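Local coordinates for probable dipeptidase (PDB 3B40), which probably acts as a metal-dependent dipeptidase of the membrane dipeptidase (M19) family, hydrolysing dipeptides, at residues D186-L191 with S215-Q221; V199-D204 with V222-A228. The protein carries 11 engineered substitutions. All coordinates share one frame; numbering follows the deposited sequence.

Interaction 1: D186-L191 with S215-Q221; sequences DALGGL and STKALEQ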
ATOM      1  N   ASP A 186     -16.864  11.017   3.834  1.00 17.40           N
ATOM      2  CA  ASP A 186     -17.119  11.713   2.583  1.00 17.52           C
ATOM      3  C   ASP A 186     -17.257  13.244   2.729  1.00 16.49           C
ATOM      4  O   ASP A 186     -18.065  13.824   2.048  1.00 16.34           O
ATOM      5  CB  ASP A 186     -18.360  11.140   1.887  1.00 18.85           C
ATOM      6  CG  ASP A 186     -18.303   9.629   1.713  1.00 20.63           C
ATOM      7  OD1 ASP A 186     -17.349   9.131   1.064  1.00 23.33           O
ATOM      8  OD2 ASP A 186     -19.230   8.952   2.197  1.00 21.70           O
ATOM      9  N   ALA A 187     -16.428  13.876   3.569  1.00 15.63           N
ATOM     10  CA  ALA A 187     -16.520  15.310   3.881  1.00 15.03           C
ATOM     11  C   ALA A 187     -16.493  16.211   2.649  1.00 14.61           C
ATOM     12  O   ALA A 187     -17.266  17.163   2.544  1.00 13.11           O
ATOM     13  CB  ALA A 187     -15.408  15.726   4.870  1.00 14.94           C
ATOM     14  N   LEU A 188     -15.579  15.915   1.728  1.00 14.76           N
ATOM     15  CA  LEU A 188     -15.465  16.635   0.461  1.00 13.96           C
ATOM     16  C   LEU A 188     -16.452  16.226  -0.625  1.00 14.15           C
ATOM     17  O   LEU A 188     -16.540  16.903  -1.669  1.00 14.67           O
ATOM     18  CB  LEU A 188     -14.033  16.459  -0.106  1.00 14.04           C
ATOM     19  CG  LEU A 188     -12.900  17.055   0.755  1.00 14.60           C
ATOM     20  CD1 LEU A 188     -11.554  16.703   0.139  1.00 14.05           C
ATOM     21  CD2 LEU A 188     -13.087  18.594   0.897  1.00 17.70           C
ATOM     22  N   GLY A 189     -17.125  15.087  -0.455  1.00 13.97           N
ATOM     23  CA  GLY A 189     -17.823  14.462  -1.591  1.00 13.68           C
ATOM     24  C   GLY A 189     -16.910  13.799  -2.634  1.00 14.08           C
ATOM     25  O   GLY A 189     -17.302  13.601  -3.795  1.00 12.84           O
ATOM     26  N   GLY A 190     -15.705  13.416  -2.221  1.00 13.87           N
ATOM     27  CA  GLY A 190     -14.730  12.779  -3.136  1.00 13.61           C
ATOM     28  C   GLY A 190     -13.455  13.598  -3.104  1.00 13.56           C
ATOM     29  O   GLY A 190     -12.769  13.616  -2.074  1.00 13.42           O
ATOM     30  N   LEU A 191     -13.180  14.312  -4.205  1.00 13.49           N
ATOM     31  CA  LEU A 191     -12.095  15.311  -4.280  1.00 13.37           C
ATOM     32  C   LEU A 191     -12.535  16.782  -4.065  1.00 14.41           C
ATOM     33  O   LEU A 191     -13.637  17.175  -4.461  1.00 13.72           O
ATOM     34  CB  LEU A 191     -11.390  15.215  -5.619  1.00 12.55           C
ATOM     35  CG  LEU A 191     -10.899  13.826  -6.056  1.00 12.09           C
ATOM     36  CD1 LEU A 191     -10.453  13.926  -7.470  1.00 12.69           C
ATOM     37  CD2 LEU A 191      -9.739  13.355  -5.197  1.00  6.51           C
ATOM     38  N   SER A 215     -11.424   7.252  -0.645  1.00 13.16           N
ATOM     39  CA  SER A 215     -12.857   6.945  -0.609  1.00 12.94           C
ATOM     40  C   SER A 215     -13.357   6.524  -2.012  1.00 13.13           C
ATOM     41  O   SER A 215     -12.685   6.776  -3.047  1.00 13.98           O
ATOM     42  CB  SER A 215     -13.645   8.161  -0.090  1.00 13.78           C
ATOM     43  OG  SER A 215     -13.847   9.081  -1.133  1.00 12.86           O
ATOM     44  N   THR A 216     -14.510   5.873  -2.052  1.00 12.86           N
ATOM     45  CA  THR A 216     -15.117   5.447  -3.319  1.00 13.04           C
ATOM     46  C   THR A 216     -15.443   6.589  -4.259  1.00 12.61           C
ATOM     47  O   THR A 216     -15.150   6.505  -5.454  1.00 12.13           O
ATOM     48  CB  THR A 216     -16.356   4.574  -3.086  1.00 13.34           C
ATOM     49  OG1 THR A 216     -15.910   3.353  -2.470  1.00 15.06           O
ATOM     50  CG2 THR A 216     -17.060   4.228  -4.440  1.00 11.65           C
ATOM     51  N   LYS A 217     -16.027   7.655  -3.726  1.00 12.55           N
ATOM     52  CA  LYS A 217     -16.314   8.832  -4.548  1.00 13.46           C
ATOM     53  C   LYS A 217     -15.078   9.506  -5.113  1.00 13.33           C
ATOM     54  O   LYS A 217     -15.124  10.032  -6.226  1.00 13.77           O
ATOM     55  CB  LYS A 217     -17.130   9.860  -3.767  1.00 13.59           C
ATOM     56  CG  LYS A 217     -18.591   9.457  -3.605  1.00 16.17           C
ATOM     57  CD  LYS A 217     -19.266  10.367  -2.560  1.00 20.07           C
ATOM     58  CE  LYS A 217     -20.632   9.800  -2.143  1.00 24.70           C
ATOM     59  NZ  LYS A 217     -21.527   9.614  -3.332  1.00 26.88           N
ATOM     60  N   ALA A 218     -13.985   9.501  -4.355  1.00 13.07           N
ATOM     61  CA  ALA A 218     -12.763  10.160  -4.799  1.00 12.54           C
ATOM     62  C   ALA A 218     -12.138   9.332  -5.910  1.00 13.06           C
ATOM     63  O   ALA A 218     -11.676   9.883  -6.902  1.00 11.52           O
ATOM     64  CB  ALA A 218     -11.814  10.322  -3.668  1.00 12.47           C
ATOM     65  N   LEU A 219     -12.148   8.012  -5.724  1.00 13.48           N
ATOM     66  CA  LEU A 219     -11.743   7.074  -6.762  1.00 13.77           C
ATOM     67  C   LEU A 219     -12.533   7.350  -8.035  1.00 14.45           C
ATOM     68  O   LEU A 219     -11.947   7.411  -9.103  1.00 12.85           O
ATOM     69  CB  LEU A 219     -12.004   5.629  -6.329  1.00 13.70           C
ATOM     70  CG  LEU A 219     -11.407   4.523  -7.212  1.00 15.17           C
ATOM     71  CD1 LEU A 219     -11.038   3.283  -6.377  1.00 14.89           C
ATOM     72  CD2 LEU A 219     -12.289   4.152  -8.416  1.00 16.39           C
ATOM     73  N   GLU A 220     -13.860   7.511  -7.910  1.00 14.23           N
ATOM     74  CA  GLU A 220     -14.713   7.670  -9.079  1.00 15.83           C
ATOM     75  C   GLU A 220     -14.324   8.920  -9.843  1.00 15.21           C
ATOM     76  O   GLU A 220     -14.317   8.911 -11.070  1.00 17.17           O
ATOM     77  CB  GLU A 220     -16.198   7.708  -8.676  1.00 14.14           C
ATOM     78  CG  GLU A 220     -16.749   6.318  -8.301  1.00 17.72           C
ATOM     79  CD  GLU A 220     -18.119   6.370  -7.637  1.00 18.52           C
ATOM     80  OE1 GLU A 220     -18.588   7.468  -7.273  1.00 22.51           O
ATOM     81  OE2 GLU A 220     -18.717   5.304  -7.448  1.00 22.97           O
ATOM     82  N   GLN A 221     -14.004   9.984  -9.101  1.00 14.97           N
ATOM     83  CA  GLN A 221     -13.600  11.275  -9.665  1.00 15.48           C
ATOM     84  C   GLN A 221     -12.215  11.205 -10.276  1.00 14.96           C
ATOM     85  O   GLN A 221     -11.975  11.799 -11.323  1.00 15.60           O
ATOM     86  CB  GLN A 221     -13.700  12.371  -8.600  1.00 15.14           C
ATOM     87  CG  GLN A 221     -15.149  12.626  -8.202  1.00 17.97           C
ATOM     88  CD  GLN A 221     -15.323  13.472  -6.972  1.00 20.26           C
ATOM     89  OE1 GLN A 221     -14.449  14.256  -6.568  1.00 21.22           O
ATOM     90  NE2 GLN A 221     -16.480  13.342  -6.376  1.00 21.50           N
TER
HETATM   91  O   HOH W   1     -15.851  10.640  -0.513  1.00 17.73           O
HETATM   92  O   HOH W   2     -17.348   7.306  -0.848  1.00 21.34           O

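Interaction 2: V199-D204 with V222-A228; sequences VERLND and VAALSRA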
ATOM      1  N   VAL A 199      -5.213  15.959 -10.075  1.00 11.65           N
ATOM      2  CA  VAL A 199      -5.303  14.885 -11.057  1.00 12.30           C
ATOM      3  C   VAL A 199      -4.747  15.306 -12.444  1.00 12.12           C
ATOM      4  O   VAL A 199      -3.982  14.567 -13.082  1.00 11.18           O
ATOM      5  CB  VAL A 199      -6.754  14.401 -11.241  1.00 12.04           C
ATOM      6  CG1 VAL A 199      -6.843  13.436 -12.443  1.00  9.46           C
ATOM      7  CG2 VAL A 199      -7.297  13.742  -9.933  1.00 12.10           C
ATOM      8  N   GLU A 200      -5.180  16.474 -12.907  1.00 12.00           N
ATOM      9  CA  GLU A 200      -4.620  17.079 -14.119  1.00 12.44           C
ATOM     10  C   GLU A 200      -3.091  17.277 -13.997  1.00 12.81           C
ATOM     11  O   GLU A 200      -2.327  16.945 -14.925  1.00 13.34           O
ATOM     12  CB  GLU A 200      -5.340  18.406 -14.448  1.00 11.87           C
ATOM     13  CG  GLU A 200      -4.855  19.098 -15.772  1.00 13.84           C
ATOM     14  CD  GLU A 200      -5.109  18.297 -17.047  1.00 14.50           C
ATOM     15  OE1 GLU A 200      -4.412  18.547 -18.059  1.00 16.91           O
ATOM     16  OE2 GLU A 200      -6.018  17.443 -17.077  1.00 15.77           O
ATOM     17  N   ARG A 201      -2.633  17.815 -12.866  1.00 12.50           N
ATOM     18  CA  ARG A 201      -1.194  18.060 -12.673  1.00 12.36           C
ATOM     19  C   ARG A 201      -0.382  16.778 -12.710  1.00 13.02           C
ATOM     20  O   ARG A 201       0.673  16.747 -13.327  1.00 12.64           O
ATOM     21  CB  ARG A 201      -0.907  18.858 -11.388  1.00 12.39           C
ATOM     22  CG  ARG A 201       0.574  19.241 -11.157  1.00 13.02           C
ATOM     23  CD  ARG A 201       1.164  20.117 -12.260  1.00 14.65           C
ATOM     24  NE  ARG A 201       0.363  21.307 -12.493  1.00 15.21           N
ATOM     25  CZ  ARG A 201       0.413  22.409 -11.753  1.00 16.56           C
ATOM     26  NH1 ARG A 201       1.249  22.487 -10.704  1.00 12.98           N
ATOM     27  NH2 ARG A 201      -0.397  23.430 -12.064  1.00 18.37           N
ATOM     28  N   LEU A 202      -0.900  15.718 -12.089  1.00 12.99           N
ATOM     29  CA  LEU A 202      -0.221  14.404 -12.084  1.00 14.41           C
ATOM     30  C   LEU A 202      -0.167  13.791 -13.486  1.00 14.38           C
ATOM     31  O   LEU A 202       0.855  13.190 -13.896  1.00 14.32           O
ATOM     32  CB  LEU A 202      -0.946  13.445 -11.111  1.00 13.23           C
ATOM     33  CG  LEU A 202      -0.706  13.865  -9.644  1.00 16.27           C
ATOM     34  CD1 LEU A 202      -1.616  13.148  -8.674  1.00 16.67           C
ATOM     35  CD2 LEU A 202       0.762  13.717  -9.204  1.00 15.26           C
ATOM     36  N   ASN A 203      -1.279  13.914 -14.214  1.00 14.44           N
ATOM     37  CA  ASN A 203      -1.297  13.452 -15.607  1.00 14.25           C
ATOM     38  C   ASN A 203      -0.191  14.162 -16.403  1.00 14.04           C
ATOM     39  O   ASN A 203       0.568  13.494 -17.142  1.00 14.38           O
ATOM     40  CB  ASN A 203      -2.651  13.734 -16.281  1.00 14.47           C
ATOM     41  CG  ASN A 203      -3.747  12.725 -15.938  1.00 13.23           C
ATOM     42  OD1 ASN A 203      -4.892  12.949 -16.320  1.00 11.94           O
ATOM     43  ND2 ASN A 203      -3.425  11.636 -15.215  1.00 13.47           N
ATOM     44  N   ASP A 204      -0.111  15.500 -16.265  1.00 13.05           N
ATOM     45  CA  ASP A 204       0.867  16.337 -16.974  1.00 13.01           C
ATOM     46  C   ASP A 204       2.297  15.959 -16.613  1.00 13.47           C
ATOM     47  O   ASP A 204       3.171  15.934 -17.469  1.00 13.11           O
ATOM     48  CB  ASP A 204       0.692  17.845 -16.647  1.00 13.19           C
ATOM     49  CG  ASP A 204      -0.568  18.440 -17.248  1.00 13.89           C
ATOM     50  OD1 ASP A 204      -1.136  17.803 -18.155  1.00 15.57           O
ATOM     51  OD2 ASP A 204      -1.037  19.523 -16.776  1.00 12.97           O
ATOM     52  N   VAL A 222     -11.307  10.468  -9.649  1.00 13.84           N
ATOM     53  CA  VAL A 222      -9.995  10.271 -10.272  1.00 14.59           C
ATOM     54  C   VAL A 222     -10.218   9.583 -11.629  1.00 14.48           C
ATOM     55  O   VAL A 222      -9.682  10.038 -12.627  1.00 14.00           O
ATOM     56  CB  VAL A 222      -9.007   9.426  -9.408  1.00 14.52           C
ATOM     57  CG1 VAL A 222      -7.759   9.003 -10.233  1.00 12.21           C
ATOM     58  CG2 VAL A 222      -8.570  10.177  -8.203  1.00 13.97           C
ATOM     59  N   ALA A 223     -11.027   8.514 -11.652  1.00 14.32           N
ATOM     60  CA  ALA A 223     -11.283   7.781 -12.906  1.00 15.80           C
ATOM     61  C   ALA A 223     -11.879   8.685 -14.022  1.00 16.52           C
ATOM     62  O   ALA A 223     -11.378   8.687 -15.144  1.00 17.31           O
ATOM     63  CB  ALA A 223     -12.151   6.564 -12.636  1.00 15.90           C
ATOM     64  N   ALA A 224     -12.893   9.486 -13.688  1.00 15.87           N
ATOM     65  CA  ALA A 224     -13.525  10.409 -14.643  1.00 16.34           C
ATOM     66  C   ALA A 224     -12.561  11.497 -15.138  1.00 16.36           C
ATOM     67  O   ALA A 224     -12.703  11.992 -16.242  1.00 17.37           O
ATOM     68  CB  ALA A 224     -14.787  11.041 -14.026  1.00 15.19           C
ATOM     69  N   LEU A 225     -11.570  11.843 -14.325  1.00 15.67           N
ATOM     70  CA  LEU A 225     -10.704  12.956 -14.614  1.00 15.02           C
ATOM     71  C   LEU A 225      -9.347  12.553 -15.202  1.00 15.66           C
ATOM     72  O   LEU A 225      -8.728  13.364 -15.905  1.00 14.99           O
ATOM     73  CB  LEU A 225     -10.515  13.795 -13.344  1.00 16.01           C
ATOM     74  CG  LEU A 225     -11.726  14.586 -12.858  1.00 14.09           C
ATOM     75  CD1 LEU A 225     -11.405  15.224 -11.505  1.00 11.67           C
ATOM     76  CD2 LEU A 225     -12.117  15.636 -13.862  1.00 15.01           C
ATOM     77  N   SER A 226      -8.888  11.316 -14.946  1.00 13.71           N
ATOM     78  CA  SER A 226      -7.549  10.914 -15.434  1.00 13.40           C
ATOM     79  C   SER A 226      -7.489  10.559 -16.934  1.00 13.56           C
ATOM     80  O   SER A 226      -8.295   9.791 -17.418  1.00 12.10           O
ATOM     81  CB  SER A 226      -7.004   9.755 -14.613  1.00 12.76           C
ATOM     82  OG  SER A 226      -5.685   9.418 -15.044  1.00 13.76           O
ATOM     83  N   ARG A 227      -6.518  11.110 -17.663  1.00 13.63           N
ATOM     84  CA  ARG A 227      -6.306  10.666 -19.051  1.00 14.14           C
ATOM     85  C   ARG A 227      -5.315   9.482 -19.168  1.00 14.39           C
ATOM     86  O   ARG A 227      -5.005   9.025 -20.282  1.00 14.92           O
ATOM     87  CB  ARG A 227      -5.864  11.826 -19.931  1.00 14.07           C
ATOM     88  CG  ARG A 227      -4.490  12.364 -19.611  1.00 14.10           C
ATOM     89  CD  ARG A 227      -4.063  13.462 -20.608  1.00 13.82           C
ATOM     90  NE  ARG A 227      -2.682  13.896 -20.359  1.00 16.45           N
ATOM     91  CZ  ARG A 227      -2.355  15.035 -19.741  1.00 16.41           C
ATOM     92  NH1 ARG A 227      -3.310  15.858 -19.324  1.00 11.61           N
ATOM     93  NH2 ARG A 227      -1.070  15.358 -19.563  1.00 16.87           N
ATOM     94  N   ALA A 228      -4.854   8.982 -18.027  1.00 13.38           N
ATOM     95  CA  ALA A 228      -3.769   7.994 -17.978  1.00 14.33           C
ATOM     96  C   ALA A 228      -4.137   6.846 -17.046  1.00 14.77           C
ATOM     97  O   ALA A 228      -4.999   7.048 -16.174  1.00 15.57           O
ATOM     98  CB  ALA A 228      -2.470   8.658 -17.496  1.00 13.71           C
TER
HETATM   99  O   HOH W   3      -5.684  15.103 -17.930  1.00 28.79           O
HETATM  100  O   HOH W   4      -8.195  16.234 -15.554  1.00 29.69           O

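Interaction 1: D186-L191 with S215-Q221
The side-chain amide of Q221 grips the backbone on both sides of G190. Its NE2 donates to G189 O at 2.7 Å, a bent bond (138° at the hydrogen) with the acceptor tilted out of the amide plane; its OE1 receives L191 N, also at 2.7 Å but much straighter (164°), from a donor that stands above the carbonyl plane. With CG beside the backbone N (chi1 -67°) and the chain extended beyond it, Q221 reaches back along its own helix to the loop. The L191 and Q221 side chains run alongside each other in opposite senses, L191 CD1 lying 3.8 Å from Q221 CB, while the other methyl, CD2, rests against A218 CB. G190 lies against the helix, its CA 3.6 Å from A218 N and close to K217 CB; having no side chain, it can come this near. At the helix start, S215 is the N-cap: its OG accepts from A218 N. D186 joins this end through water, its OD1 receiving one water that accepts from S215 OG and another that accepts from K217 N. D173 accepts from L188 N and G190 N, fixing the same turn of the loop. The contact therefore ties loop to helix in two ways: a direct amide clamp that restrains the Q221 amide's rotation, and a hydrated carboxylate probably stabilised by the helix N-terminus.

Interaction 2: V199-D204 with V222-A228
Charge pairing is concentrated on R227, which reaches across helix 193-205 to D204 and E200. D204 OD1 takes both end nitrogens of the guanidinium, NH2 at 2.8 Å and NH1 at 3.1 Å, and lies in the guanidinium plane; the NH2 bond uses its anti lone pair. E200 OE1 adds a weak salt-bridge bond to NH1 at 3.2 Å, its carboxylate plane turned 55° from the guanidinium. Extension from CG to NE carries the charged group over N203, whose CB sits 3.7 Å from the plane, over its centre. R227 NH2 is also hydrogen-bonded to R410 O near the C-terminus.

Helices 193-205 and 216-225 come before and after strand 208-210 in the chain and belong to successive beta-alpha-beta crossovers, 160-162 to 208-210 and 208-210 to 230-235, of the parallel sheet, as expected for the TIM-barrel clan; V199, N203 and V222 also touch I209 of that strand. The neutral polar bonds lie where helix 216-225 has ended. N203 OD1 receives R227 N in a nearly straight bond (2.8 Å, 171°), the donor standing above the carbonyl plane, whereas ND2 gives S226 OG a bond close to its amide plane. S226 OG in turn donates to A228 O, so the serine links N203 to the departing chain. One water donates to both E200 OE2 and N203 OD1; a second bridges E200 OE2 to L225 O.

Apolar packing falls to V199. Its CG1, anti to the backbone N (chi1 171°), meets L225 CB at 3.8 Å, the two side chains set nearly perpendicular, and its CG2 faces V222 CG2 at 4.2 Å.

In the fold
Both interactions use helix 216-225: interaction 1 its N-terminal part, interaction 2 its last turn and the chain just beyond. Their centres lie 14 Å apart on the same side of the chain's centre, and L191 CD1 bridges them, packing 4.0 Å from V199 CG2. Each contact is partly buried and mixes interior with surface residues. In interaction 1 the buried G190 and L191 meet the helix beside a neutral amide clamp, with water and carboxylate at one rim. Interaction 2 joins two consecutive helices; its buried valines and asparagine give way to exposed E200 and R227 and partly exposed D204, where salt bridges are added to an amide-to-backbone bond like those of interaction 1.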